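Local structure of phosphotransferase system, mannose/fructose/N-acetylgalactosamine-specific component IIB (Thermoanaerobacter tengcongensis, 3LFJ) at residues A[41-46]-A[99-104]; A[163-166]-A[171-174]; A[54-59]-A[110-115]; A[132-137]-A[145-150]; A[105-110]-A[149-154]. The protein probably passes a phosphoryl group from a phosphohistidine protein to an incoming sugar, as the IIB component of a mannose-type phosphotransferase system. One frame throughout, in Å; residues are numbered along the deposited sequence. Where two conformers were deposited one is given.

In the fold
The five contacts lie in an alpha/beta domain built on one mixed sheet. Contact 1 and contact 2 reach this sheet at different strands. Their centres are about 16 Å apart, and W42 NE1 joins M166 O at 3.0 Å. Contact 3 is linked to contact 1 through the backbone bond between L103 O and I54 N, 3.0 Å. Contacts 3 and 5 share C110 of helix 107-115, with centres about 11 Å apart. Contacts 4 and 5 share helix 145-158, also about 11 Å centre to centre. Contact 4 meets contact 2 where I137 touches L164. The centres of contacts 1 and 4 lie about 25 Å apart.

Contact 1: residues A[41-46]-A[99-104]; sequences RWMKGF and KVFLLF
M43 folds towards F101: its CG lies beside the backbone N (chi1 -69°), and bends at the next two torsions bring SD over to the ring. F101 reaches out to meet it, with CG anti to its own backbone N (chi1 -178°). M43 SD comes within 3.5 Å of F101 CD1 and 4.0 Å of the ring centroid. This is an oblique Met-aromatic contact. The methyl M43 CE goes further, to 3.9 Å from F101 CB. The setting is an alpha/beta sheet domain. Strand 98-104 runs between parallel strands 50-54 and 22-30, and F101 points from it toward residues 42-46. F104 points to the other face and packs on helix 107-115. A type I turn from M43 to F46, with F46 N bonded to M43 O at 2.9 Å, brings a second aromatic back to the strand. F101 turns its edge to the face of F46 in an offset edge-to-face pair, planes at 75° and centroids 5.5 Å apart. F46 CD2 lies near the plane of F101, 3.7 Å from F101 CD1. W42 contributes CB, 4.0 Å from F101 CE1. The indole extends past F101, and NE1 bonds to M166 O. F26 meets all three rings.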
# COMPACT_ATOMS: atom_id res chain seq x y z
N ARG A 41 -1.36 12.53 -7.80
CA ARG A 41 -1.66 11.81 -9.03
C ARG A 41 -2.57 10.60 -8.79
O ARG A 41 -3.59 10.43 -9.45
CB ARG A 41 -0.38 11.38 -9.75
CG ARG A 41 0.55 12.54 -10.08
CD ARG A 41 1.67 12.07 -11.00
NE ARG A 41 2.63 13.14 -11.25
CZ ARG A 41 2.49 14.06 -12.20
NH1 ARG A 41 1.42 14.03 -12.99
NH2 ARG A 41 3.41 15.00 -12.36
N TRP A 42 -2.22 9.76 -7.81
CA TRP A 42 -3.01 8.57 -7.53
C TRP A 42 -4.44 8.89 -7.12
O TRP A 42 -5.37 8.21 -7.56
CB TRP A 42 -2.33 7.70 -6.46
CG TRP A 42 -1.22 6.87 -7.04
CD1 TRP A 42 0.13 7.09 -6.91
CD2 TRP A 42 -1.36 5.71 -7.87
NE1 TRP A 42 0.83 6.13 -7.61
CE2 TRP A 42 -0.06 5.28 -8.21
CE3 TRP A 42 -2.46 5.00 -8.37
CZ2 TRP A 42 0.17 4.17 -9.03
CZ3 TRP A 42 -2.23 3.89 -9.18
CH2 TRP A 42 -0.92 3.48 -9.50
N MET A 43 -4.63 9.92 -6.29
CA MET A 43 -5.95 10.18 -5.75
C MET A 43 -6.92 10.73 -6.78
O MET A 43 -8.13 10.65 -6.59
CB MET A 43 -5.89 11.08 -4.53
CG MET A 43 -5.25 10.40 -3.30
SD MET A 43 -5.85 8.73 -2.91
CE MET A 43 -7.47 9.09 -2.23
N LYS A 44 -6.40 11.27 -7.88
CA LYS A 44 -7.30 11.73 -8.94
C LYS A 44 -8.17 10.61 -9.51
O LYS A 44 -9.27 10.85 -10.00
CB LYS A 44 -6.52 12.48 -10.03
CG LYS A 44 -6.34 13.95 -9.65
CD LYS A 44 -5.32 14.68 -10.50
CE LYS A 44 -5.21 16.13 -10.04
NZ LYS A 44 -4.23 16.91 -10.84
N GLY A 45 -7.68 9.38 -9.40
CA GLY A 45 -8.43 8.21 -9.80
C GLY A 45 -9.44 7.70 -8.78
O GLY A 45 -10.18 6.76 -9.06
N PHE A 46 -9.46 8.31 -7.59
CA PHE A 46 -10.32 7.85 -6.50
C PHE A 46 -10.91 9.06 -5.81
O PHE A 46 -10.62 9.34 -4.65
CB PHE A 46 -9.52 6.98 -5.53
CG PHE A 46 -8.84 5.82 -6.20
CD1 PHE A 46 -9.54 4.65 -6.48
CD2 PHE A 46 -7.53 5.91 -6.64
CE1 PHE A 46 -8.93 3.59 -7.13
CE2 PHE A 46 -6.91 4.86 -7.30
CZ PHE A 46 -7.61 3.70 -7.54
N LYS A 99 -14.95 5.30 1.60
CA LYS A 99 -13.99 4.82 0.60
C LYS A 99 -12.57 5.17 1.03
O LYS A 99 -12.28 6.32 1.35
CB LYS A 99 -14.29 5.40 -0.79
CG LYS A 99 -15.54 4.78 -1.44
CD LYS A 99 -15.85 5.43 -2.78
CE LYS A 99 -17.29 5.13 -3.21
NZ LYS A 99 -17.52 3.67 -3.33
N VAL A 100 -11.71 4.15 1.08
CA VAL A 100 -10.32 4.36 1.52
C VAL A 100 -9.27 3.80 0.55
O VAL A 100 -9.42 2.71 -0.02
CB VAL A 100 -10.05 3.79 2.95
CG1 VAL A 100 -11.01 4.40 3.96
CG2 VAL A 100 -10.14 2.28 2.95
N PHE A 101 -8.21 4.59 0.38
CA PHE A 101 -7.04 4.20 -0.40
C PHE A 101 -6.00 3.84 0.66
O PHE A 101 -5.55 4.72 1.41
CB PHE A 101 -6.61 5.40 -1.25
CG PHE A 101 -5.43 5.16 -2.16
CD1 PHE A 101 -5.58 5.27 -3.55
CD2 PHE A 101 -4.17 4.91 -1.65
CE1 PHE A 101 -4.50 5.10 -4.41
CE2 PHE A 101 -3.09 4.71 -2.50
CZ PHE A 101 -3.25 4.82 -3.89
N LEU A 102 -5.67 2.55 0.78
CA LEU A 102 -4.70 2.12 1.80
C LEU A 102 -3.28 2.35 1.32
O LEU A 102 -2.93 2.02 0.19
CB LEU A 102 -4.87 0.64 2.11
CG LEU A 102 -6.23 0.21 2.67
CD1 LEU A 102 -6.22 -1.28 2.94
CD2 LEU A 102 -6.53 0.99 3.94
N LEU A 103 -2.47 2.92 2.21
CA LEU A 103 -1.07 3.16 1.92
C LEU A 103 -0.23 2.51 3.02
O LEU A 103 -0.41 2.79 4.20
CB LEU A 103 -0.84 4.67 1.85
CG LEU A 103 0.55 5.15 1.44
CD1 LEU A 103 0.94 4.52 0.12
CD2 LEU A 103 0.53 6.67 1.34
N PHE A 104 0.67 1.61 2.62
CA PHE A 104 1.59 0.94 3.56
C PHE A 104 3.00 1.37 3.27
O PHE A 104 3.35 1.65 2.13
CB PHE A 104 1.54 -0.60 3.38
CG PHE A 104 0.20 -1.18 3.59
CD1 PHE A 104 -0.19 -1.57 4.86
CD2 PHE A 104 -0.69 -1.34 2.53
CE1 PHE A 104 -1.46 -2.13 5.08
CE2 PHE A 104 -1.96 -1.89 2.74
CZ PHE A 104 -2.34 -2.29 4.01

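Contact 2: residues A[163-166]-A[171-174]; sequences YLQM and EKIH
K172 lies over one face of Y163, and its side chain can be followed atom by atom. K172 CB passes the amide of Q165, 4.1 Å from Q165 CD. K172 CG drops onto the ring rim, 3.6 Å from Y163 CD2, and K172 CD keeps to the same rim at 3.9 Å from Y163 CD2. A bend at chi3 then carries K172 CE over the ring, 4.0 Å from the Y163 centroid and 19° off its normal, a CH-pi contact. K172 CE also meets Q165 OE1 at 3.5 Å. K172 NZ ends over the face, 4.5 Å from the Y163 centroid, as a cation-pi pair. This pose of K172 is one of two. Y163 has CG between its backbone N and carbonyl carbon (chi1 60°), which turns the ring face to K172. Beneath them runs an antiparallel hairpin at the sheet edge. L164 N to I173 O and I173 N to L164 O, both 2.9 Å, make the hydrogen-bonded pair. One water joins Y163 OH and Q165 OE1 and accepts weakly from K172 NZ. Q165 NE2 turns to S170 O. The lysine thus lends its methylenes as well as its charge to the ring, and the aromatic face would be expected to favour the ammonium group.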
# COMPACT_ATOMS: atom_id res chain seq x y z
N TYR A 163 0.96 -5.74 -8.67
CA TYR A 163 1.79 -5.17 -9.71
C TYR A 163 2.62 -3.99 -9.23
O TYR A 163 2.26 -3.31 -8.27
CB TYR A 163 0.96 -4.81 -10.94
CG TYR A 163 -0.15 -3.79 -10.73
CD1 TYR A 163 -1.47 -4.20 -10.66
CD2 TYR A 163 0.12 -2.42 -10.66
CE1 TYR A 163 -2.49 -3.29 -10.51
CE2 TYR A 163 -0.90 -1.50 -10.48
CZ TYR A 163 -2.20 -1.95 -10.42
OH TYR A 163 -3.23 -1.06 -10.27
N LEU A 164 3.74 -3.77 -9.91
CA LEU A 164 4.61 -2.63 -9.67
C LEU A 164 4.20 -1.50 -10.58
O LEU A 164 4.03 -1.70 -11.79
CB LEU A 164 6.06 -3.00 -10.01
CG LEU A 164 6.84 -3.79 -8.96
CD1 LEU A 164 6.21 -5.12 -8.64
CD2 LEU A 164 8.27 -3.97 -9.47
N GLN A 165 4.05 -0.31 -10.02
CA GLN A 165 3.74 0.87 -10.82
C GLN A 165 3.95 2.12 -9.98
O GLN A 165 3.38 2.27 -8.89
CB GLN A 165 2.31 0.84 -11.35
CG GLN A 165 2.06 1.88 -12.44
CD GLN A 165 0.64 1.86 -12.95
OE1 GLN A 165 -0.28 1.41 -12.27
NE2 GLN A 165 0.44 2.34 -14.18
N MET A 166 4.77 3.04 -10.47
CA MET A 166 5.15 4.20 -9.68
C MET A 166 4.01 5.21 -9.58
O MET A 166 3.62 5.63 -8.48
CB MET A 166 6.41 4.83 -10.27
CG MET A 166 7.07 5.81 -9.34
SD MET A 166 8.56 6.51 -10.05
CE MET A 166 7.89 7.35 -11.50
N GLU A 171 5.08 2.81 -16.25
CA GLU A 171 5.10 1.38 -16.55
C GLU A 171 4.55 0.48 -15.44
O GLU A 171 4.92 0.61 -14.26
CB GLU A 171 6.50 0.90 -16.96
CG GLU A 171 6.51 -0.52 -17.52
CD GLU A 171 7.91 -1.04 -17.84
OE1 GLU A 171 8.90 -0.38 -17.47
OE2 GLU A 171 8.01 -2.13 -18.45
N LYS A 172 3.68 -0.43 -15.84
CA LYS A 172 3.09 -1.41 -14.93
C LYS A 172 3.70 -2.78 -15.20
O LYS A 172 3.67 -3.28 -16.34
CB LYS A 172 1.57 -1.47 -15.12
CG LYS A 172 0.87 -2.49 -14.22
CD LYS A 172 -0.62 -2.58 -14.52
CE LYS A 172 -1.35 -1.27 -14.22
NZ LYS A 172 -2.82 -1.38 -14.45
N ILE A 173 4.28 -3.39 -14.17
CA ILE A 173 4.87 -4.73 -14.28
C ILE A 173 4.16 -5.70 -13.33
O ILE A 173 4.26 -5.55 -12.12
CB ILE A 173 6.37 -4.71 -13.94
CG1 ILE A 173 7.11 -3.70 -14.82
CG2 ILE A 173 6.96 -6.11 -14.11
CD1 ILE A 173 8.58 -3.50 -14.43
N HIS A 174 3.45 -6.69 -13.87
CA HIS A 174 2.79 -7.65 -12.99
C HIS A 174 3.77 -8.54 -12.24
O HIS A 174 4.90 -8.74 -12.68
CB HIS A 174 1.78 -8.50 -13.77
CG HIS A 174 0.80 -7.68 -14.54
ND1 HIS A 174 -0.46 -7.37 -14.07
CD2 HIS A 174 0.91 -7.07 -15.75
CE1 HIS A 174 -1.09 -6.62 -14.95
NE2 HIS A 174 -0.28 -6.42 -15.98
O HOH W 1 -2.82 1.23 -12.23
O HOH W 2 6.25 2.52 -12.90

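Contact 3: residues A[54-59]-A[110-115]; sequences IDDELA and CKRVMD
D56 and R112 supply the ionic part of the contact. R112 comes end-on, with NH1 and NH2 both gripping the single oxygen D56 OD2. R112 NH2 is 2.9 Å from D56 OD2 and R112 NH1 is 3.1 Å from it. OD2 lies in the guanidinium plane, but the two planar groups are turned 65° apart. NH2 meets OD2 on its syn side, somewhat out of the carboxylate plane. NH1 comes from well above that plane, on the same face. A bend in the arginine chain at chi3 (61°) carries the guanidinium across to the aspartate. The other oxygen, D56 OD1, accepts from V83 N at the start of helix 83-91, so both oxygens are used.

The apolar part is small. I54 and V113 reach tip to tip, with I54 CG2 3.9 Å from V113 CG1. V83 and F104 touch both side chains and complete the packing.

Two bonds act within single segments. D55 is the N-cap of the short helix 56-60: D55 OD2 accepts from L58 N at 2.8 Å, through the lone pair away from the other oxygen. On the opposing helix, K111 NZ bonds D115 OD2 at 2.7 Å, a salt bridge one helical turn apart. D115 OD1 turns to Y158 OH.

The contact joins the end of strand 50-54 and the start of helix 56-60 to helix 107-115. Parallel strands 50-54 and 98-104 lie side by side in the mixed sheet of this alpha/beta domain. Each is followed by a helix, and the contact ties these two connections together.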
# COMPACT_ATOMS: atom_id res chain seq x y z
N ILE A 54 -1.46 2.72 7.06
CA ILE A 54 -1.41 1.71 8.12
C ILE A 54 0.06 1.39 8.38
O ILE A 54 0.74 0.83 7.51
CB ILE A 54 -2.18 0.40 7.76
CG1 ILE A 54 -3.65 0.72 7.52
CG2 ILE A 54 -2.04 -0.59 8.92
CD1 ILE A 54 -4.46 -0.49 7.01
N ASP A 55 0.55 1.80 9.54
CA ASP A 55 1.94 1.58 9.92
C ASP A 55 2.10 1.78 11.43
O ASP A 55 1.71 2.83 11.96
CB ASP A 55 2.83 2.58 9.18
CG ASP A 55 4.29 2.26 9.34
OD1 ASP A 55 4.76 1.28 8.71
OD2 ASP A 55 4.97 2.96 10.12
N ASP A 56 2.70 0.81 12.11
CA ASP A 56 2.83 0.90 13.57
C ASP A 56 3.81 1.99 13.97
O ASP A 56 3.62 2.61 15.01
CB ASP A 56 3.34 -0.43 14.13
CG ASP A 56 2.26 -1.49 14.25
OD1 ASP A 56 1.05 -1.20 14.17
OD2 ASP A 56 2.67 -2.65 14.49
N GLU A 57 4.86 2.21 13.17
CA GLU A 57 5.85 3.26 13.50
C GLU A 57 5.22 4.63 13.32
O GLU A 57 5.32 5.49 14.20
CB GLU A 57 7.10 3.15 12.62
CG GLU A 57 8.04 2.03 13.00
CD GLU A 57 9.38 2.07 12.27
OE1 GLU A 57 9.70 3.09 11.63
OE2 GLU A 57 10.11 1.06 12.35
N LEU A 58 4.55 4.86 12.20
CA LEU A 58 3.98 6.19 11.97
C LEU A 58 2.89 6.50 12.98
O LEU A 58 2.69 7.65 13.37
CB LEU A 58 3.45 6.31 10.53
CG LEU A 58 2.87 7.69 10.17
CD1 LEU A 58 3.94 8.79 10.26
CD2 LEU A 58 2.25 7.69 8.77
N ALA A 59 2.18 5.47 13.44
CA ALA A 59 1.05 5.70 14.33
C ALA A 59 1.43 6.41 15.60
O ALA A 59 0.60 7.12 16.19
CB ALA A 59 0.36 4.39 14.66
N CYS A 110 1.53 -4.85 5.22
CA CYS A 110 0.43 -5.28 4.38
C CYS A 110 0.08 -6.75 4.67
O CYS A 110 -1.09 -7.09 4.86
CB CYS A 110 0.77 -5.06 2.91
SG CYS A 110 -0.56 -5.57 1.80
N LYS A 111 1.09 -7.61 4.76
CA LYS A 111 0.87 -9.02 5.08
C LYS A 111 0.15 -9.17 6.42
O LYS A 111 -0.80 -9.93 6.55
CB LYS A 111 2.18 -9.81 5.08
CG LYS A 111 2.06 -11.24 5.64
CD LYS A 111 3.43 -11.90 5.69
CE LYS A 111 3.35 -13.42 5.63
NZ LYS A 111 2.51 -14.02 6.69
N ARG A 112 0.59 -8.42 7.43
CA ARG A 112 -0.07 -8.50 8.73
C ARG A 112 -1.56 -8.15 8.66
O ARG A 112 -2.39 -8.84 9.30
CB ARG A 112 0.64 -7.63 9.76
CG ARG A 112 1.99 -8.18 10.17
CD ARG A 112 2.80 -7.13 10.91
NE ARG A 112 2.11 -6.72 12.13
CZ ARG A 112 2.32 -5.56 12.74
NH1 ARG A 112 3.18 -4.70 12.21
NH2 ARG A 112 1.66 -5.26 13.86
N VAL A 113 -1.93 -7.11 7.92
CA VAL A 113 -3.34 -6.76 7.85
C VAL A 113 -4.13 -7.76 7.02
O VAL A 113 -5.27 -8.05 7.34
CB VAL A 113 -3.63 -5.32 7.38
CG1 VAL A 113 -3.08 -4.31 8.39
CG2 VAL A 113 -3.11 -5.08 6.01
N MET A 114 -3.54 -8.27 5.95
CA MET A 114 -4.26 -9.28 5.18
C MET A 114 -4.40 -10.57 5.99
O MET A 114 -5.46 -11.20 5.97
CB MET A 114 -3.57 -9.53 3.85
CG MET A 114 -3.58 -8.29 2.98
SD MET A 114 -3.13 -8.63 1.27
CE MET A 114 -4.60 -9.49 0.74
N ASP A 115 -3.36 -10.95 6.72
CA ASP A 115 -3.47 -12.11 7.62
C ASP A 115 -4.52 -11.90 8.72
O ASP A 115 -5.09 -12.88 9.23
CB ASP A 115 -2.12 -12.47 8.23
CG ASP A 115 -1.17 -13.08 7.22
OD1 ASP A 115 -1.62 -13.45 6.10
OD2 ASP A 115 0.04 -13.19 7.55

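Contact 4: residues A[132-137]-A[145-150]; sequences PQRKGI and EDEVKT
R134 and E147 join a small two-stranded antiparallel hairpin, 135-136 with 142-143, to the first turn of helix 145-158. R134 approaches side-on, with NE and NH2 each taking one oxygen of the carboxylate. R134 NE lies 3.0 Å from E147 OE1 and uses the syn lone pair of that oxygen. The bond is fairly straight, at 155°. R134 NH2 lies 2.9 Å from E147 OE2, on its syn side but out of the carboxylate plane. A weak third bond runs from R134 NE to E147 OE2 at 3.3 Å. The two planes are 36° apart, so the pair is twisted and not coplanar. The arginine chain is extended from CG to NE, and it crosses the glutamate at about a right angle. E147 extends likewise beyond CG. R134 NH1 is turned away and bonds to A129 O, which gives the guanidinium a second hold. The methylene of E147 at CB packs on I107. Beside the salt bridge, one water spans the backbones: it donates to Q133 O at 2.9 Å and accepts from E145 N at 3.0 Å. E147 N donates to OG of S144, the residue just before the helix. The start of a helix is favourable ground for a carboxylate, so the glutamate may be further steadied there. This is a two-pronged arginine-glutamate salt bridge on the protein surface, linking a beta hairpin to the helix that follows it.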
# COMPACT_ATOMS: atom_id res chain seq x y z
N PRO A 132 21.32 -3.91 -0.07
CA PRO A 132 22.15 -4.96 -0.65
C PRO A 132 21.40 -6.28 -0.82
O PRO A 132 21.75 -7.06 -1.71
CB PRO A 132 23.28 -5.11 0.37
CG PRO A 132 23.39 -3.75 0.99
CD PRO A 132 21.97 -3.25 1.08
N GLN A 133 20.39 -6.51 0.02
CA GLN A 133 19.62 -7.75 0.01
C GLN A 133 18.52 -7.77 -1.06
O GLN A 133 17.88 -8.80 -1.28
CB GLN A 133 18.99 -7.97 1.38
CG GLN A 133 19.99 -8.23 2.52
CD GLN A 133 20.78 -6.99 2.94
OE1 GLN A 133 20.32 -5.85 2.80
NE2 GLN A 133 21.98 -7.21 3.47
N ARG A 134 18.32 -6.65 -1.73
CA ARG A 134 17.29 -6.55 -2.75
C ARG A 134 17.88 -6.47 -4.14
O ARG A 134 18.98 -5.97 -4.33
CB ARG A 134 16.43 -5.30 -2.50
CG ARG A 134 15.63 -5.36 -1.21
CD ARG A 134 14.87 -4.05 -0.95
NE ARG A 134 13.85 -4.27 0.07
CZ ARG A 134 13.44 -3.35 0.94
NH1 ARG A 134 13.97 -2.13 0.93
NH2 ARG A 134 12.51 -3.65 1.83
N LYS A 135 17.13 -6.99 -5.09
CA LYS A 135 17.48 -6.90 -6.50
C LYS A 135 16.77 -5.70 -7.10
O LYS A 135 15.57 -5.53 -6.88
CB LYS A 135 17.06 -8.18 -7.23
CG LYS A 135 17.24 -8.12 -8.74
CD LYS A 135 16.87 -9.43 -9.39
CE LYS A 135 17.93 -10.50 -9.15
NZ LYS A 135 17.92 -11.02 -7.76
N GLY A 136 17.49 -4.89 -7.86
CA GLY A 136 16.91 -3.75 -8.55
C GLY A 136 15.95 -4.18 -9.64
O GLY A 136 16.26 -5.08 -10.42
N ILE A 137 14.77 -3.56 -9.69
CA ILE A 137 13.80 -3.88 -10.72
C ILE A 137 13.50 -2.64 -11.54
O ILE A 137 13.59 -2.65 -12.77
CB ILE A 137 12.51 -4.49 -10.12
CG1 ILE A 137 12.83 -5.78 -9.36
CG2 ILE A 137 11.50 -4.77 -11.21
CD1 ILE A 137 11.71 -6.26 -8.47
N GLU A 145 14.45 -11.74 -2.75
CA GLU A 145 13.81 -12.99 -3.06
C GLU A 145 12.73 -13.32 -2.01
O GLU A 145 11.64 -13.75 -2.36
CB GLU A 145 14.86 -14.09 -3.13
CG GLU A 145 14.37 -15.39 -3.70
CD GLU A 145 15.48 -16.44 -3.73
OE1 GLU A 145 15.90 -16.84 -4.83
OE2 GLU A 145 15.95 -16.84 -2.64
N ASP A 146 13.02 -13.09 -0.73
CA ASP A 146 12.04 -13.34 0.31
C ASP A 146 10.80 -12.47 0.14
O ASP A 146 9.67 -12.91 0.36
CB ASP A 146 12.63 -13.12 1.70
CG ASP A 146 13.47 -14.29 2.16
OD1 ASP A 146 13.46 -15.34 1.48
OD2 ASP A 146 14.15 -14.16 3.21
N GLU A 147 11.00 -11.22 -0.27
CA GLU A 147 9.87 -10.32 -0.46
C GLU A 147 8.98 -10.78 -1.61
O GLU A 147 7.76 -10.71 -1.52
CB GLU A 147 10.36 -8.88 -0.65
CG GLU A 147 10.71 -8.23 0.68
CD GLU A 147 11.68 -7.06 0.59
OE1 GLU A 147 12.16 -6.70 -0.51
OE2 GLU A 147 11.98 -6.50 1.67
N VAL A 148 9.61 -11.24 -2.69
CA VAL A 148 8.84 -11.73 -3.82
C VAL A 148 8.06 -12.99 -3.41
O VAL A 148 6.91 -13.14 -3.80
CB VAL A 148 9.73 -12.00 -5.04
CG1 VAL A 148 8.88 -12.56 -6.16
CG2 VAL A 148 10.40 -10.71 -5.48
N LYS A 149 8.69 -13.85 -2.61
CA LYS A 149 8.01 -15.03 -2.08
C LYS A 149 6.78 -14.63 -1.25
O LYS A 149 5.71 -15.23 -1.36
CB LYS A 149 8.97 -15.89 -1.23
CG LYS A 149 9.99 -16.66 -2.06
N THR A 150 6.89 -13.58 -0.47
CA THR A 150 5.77 -13.07 0.31
C THR A 150 4.67 -12.54 -0.59
O THR A 150 3.47 -12.74 -0.30
CB THR A 150 6.25 -11.97 1.27
OG1 THR A 150 7.23 -12.50 2.17
CG2 THR A 150 5.12 -11.54 2.20
O HOH W 3 17.38 -11.40 -2.58

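Contact 5: residues A[105-110]-A[149-154]; sequences KNIDTC and KTLLEL
I107 makes the tight part of this helix-helix contact, against T150 and L151. Its CG2 branch is anti to its backbone N and slides past T150, with I107 CG2 3.8 Å from T150 CG2. The I107 and L151 side chains cross at about a right angle. L151 CD1 meets I107 CD1 at 4.1 Å, and L151 CD2 lies against I107 CG1 and I107 CG2, 4.1 Å from each. One turn further on, the fit is looser. C110 SG only approaches L154 CD1 at 4.4 Å. The CA atoms follow suit, 7.8 Å apart for I107 and L151 but 9.4 Å for C110 and L154. Strand 122-127 backs the inner side, where L123 touches both C110 and L151. The outer side is more open: D108 is exposed, and T150 is partly exposed. Helix 107-115 begins with N106 as N-cap. N106 OD1 accepts from T109 N at 3.0 Å, nearly along the C=O axis, and from T109 OG1 at 2.7 Å. E153 OE2 forms a salt bridge with K157 of its own helix. Between residues 105-110 and 149-154 the contact is therefore apolar packing, with no hydrogen bond across. The polar bonds of N106 OD1 with T109, and of E153 OE2 with K157, stay each on its own side.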
# COMPACT_ATOMS: atom_id res chain seq x y z
N LYS A 105 3.84 1.39 4.30
CA LYS A 105 5.25 1.64 4.11
C LYS A 105 6.00 0.40 3.58
O LYS A 105 7.00 0.53 2.88
CB LYS A 105 5.85 2.07 5.45
CG LYS A 105 7.23 2.69 5.38
CD LYS A 105 7.65 3.06 6.80
CE LYS A 105 9.00 3.75 6.80
NZ LYS A 105 9.37 4.08 8.23
N ASN A 106 5.52 -0.79 3.91
CA ASN A 106 6.26 -2.00 3.57
C ASN A 106 5.35 -3.21 3.41
O ASN A 106 4.19 -3.21 3.85
CB ASN A 106 7.34 -2.26 4.65
CG ASN A 106 6.80 -2.16 6.06
OD1 ASN A 106 5.86 -2.86 6.42
ND2 ASN A 106 7.40 -1.29 6.87
N ILE A 107 5.90 -4.24 2.77
CA ILE A 107 5.18 -5.48 2.51
C ILE A 107 4.75 -6.19 3.79
O ILE A 107 3.61 -6.66 3.88
CB ILE A 107 6.02 -6.43 1.61
CG1 ILE A 107 6.14 -5.83 0.21
CG2 ILE A 107 5.37 -7.81 1.55
CD1 ILE A 107 7.29 -6.42 -0.60
N ASP A 108 5.63 -6.22 4.79
CA ASP A 108 5.27 -6.90 6.01
C ASP A 108 4.01 -6.37 6.69
O ASP A 108 3.19 -7.13 7.22
CB ASP A 108 6.41 -6.88 7.01
CG ASP A 108 6.12 -7.74 8.21
OD1 ASP A 108 5.99 -7.21 9.33
OD2 ASP A 108 5.96 -8.97 8.02
N THR A 109 3.84 -5.05 6.69
CA THR A 109 2.67 -4.50 7.34
C THR A 109 1.41 -4.85 6.55
O THR A 109 0.37 -5.15 7.12
CB THR A 109 2.81 -2.98 7.54
OG1 THR A 109 4.00 -2.72 8.32
CG2 THR A 109 1.60 -2.42 8.27
N CYS A 110 1.53 -4.85 5.22
CA CYS A 110 0.43 -5.28 4.38
C CYS A 110 0.08 -6.75 4.67
O CYS A 110 -1.09 -7.09 4.86
CB CYS A 110 0.77 -5.06 2.91
SG CYS A 110 -0.56 -5.57 1.80
N LYS A 149 8.69 -13.85 -2.61
CA LYS A 149 8.01 -15.03 -2.08
C LYS A 149 6.78 -14.63 -1.25
O LYS A 149 5.71 -15.23 -1.36
CB LYS A 149 8.97 -15.89 -1.23
CG LYS A 149 9.99 -16.66 -2.06
N THR A 150 6.89 -13.58 -0.47
CA THR A 150 5.77 -13.07 0.31
C THR A 150 4.67 -12.54 -0.59
O THR A 150 3.47 -12.74 -0.30
CB THR A 150 6.25 -11.97 1.27
OG1 THR A 150 7.23 -12.50 2.17
CG2 THR A 150 5.12 -11.54 2.20
N LEU A 151 5.01 -11.84 -1.62
CA LEU A 151 3.99 -11.31 -2.52
C LEU A 151 3.24 -12.45 -3.21
O LEU A 151 2.02 -12.41 -3.33
CB LEU A 151 4.60 -10.34 -3.53
CG LEU A 151 5.08 -9.02 -2.93
CD1 LEU A 151 5.76 -8.17 -3.99
CD2 LEU A 151 3.92 -8.26 -2.31
N LEU A 152 3.99 -13.47 -3.62
CA LEU A 152 3.39 -14.65 -4.23
C LEU A 152 2.43 -15.35 -3.27
O LEU A 152 1.37 -15.83 -3.68
CB LEU A 152 4.48 -15.62 -4.69
CG LEU A 152 5.21 -15.14 -5.95
CD1 LEU A 152 6.41 -16.02 -6.26
CD2 LEU A 152 4.25 -15.10 -7.13
N GLU A 153 2.82 -15.41 -2.00
CA GLU A 153 1.98 -16.03 -0.99
C GLU A 153 0.68 -15.24 -0.78
O GLU A 153 -0.39 -15.83 -0.60
CB GLU A 153 2.76 -16.19 0.32
CG GLU A 153 1.95 -16.71 1.48
CD GLU A 153 2.79 -16.84 2.74
OE1 GLU A 153 3.61 -15.93 3.02
OE2 GLU A 153 2.62 -17.84 3.47
N LEU A 154 0.75 -13.91 -0.81
CA LEU A 154 -0.46 -13.11 -0.72
C LEU A 154 -1.39 -13.37 -1.91
O LEU A 154 -2.60 -13.49 -1.75
CB LEU A 154 -0.13 -11.63 -0.62
CG LEU A 154 0.59 -11.15 0.64
CD1 LEU A 154 0.73 -9.64 0.55
CD2 LEU A 154 -0.15 -11.53 1.91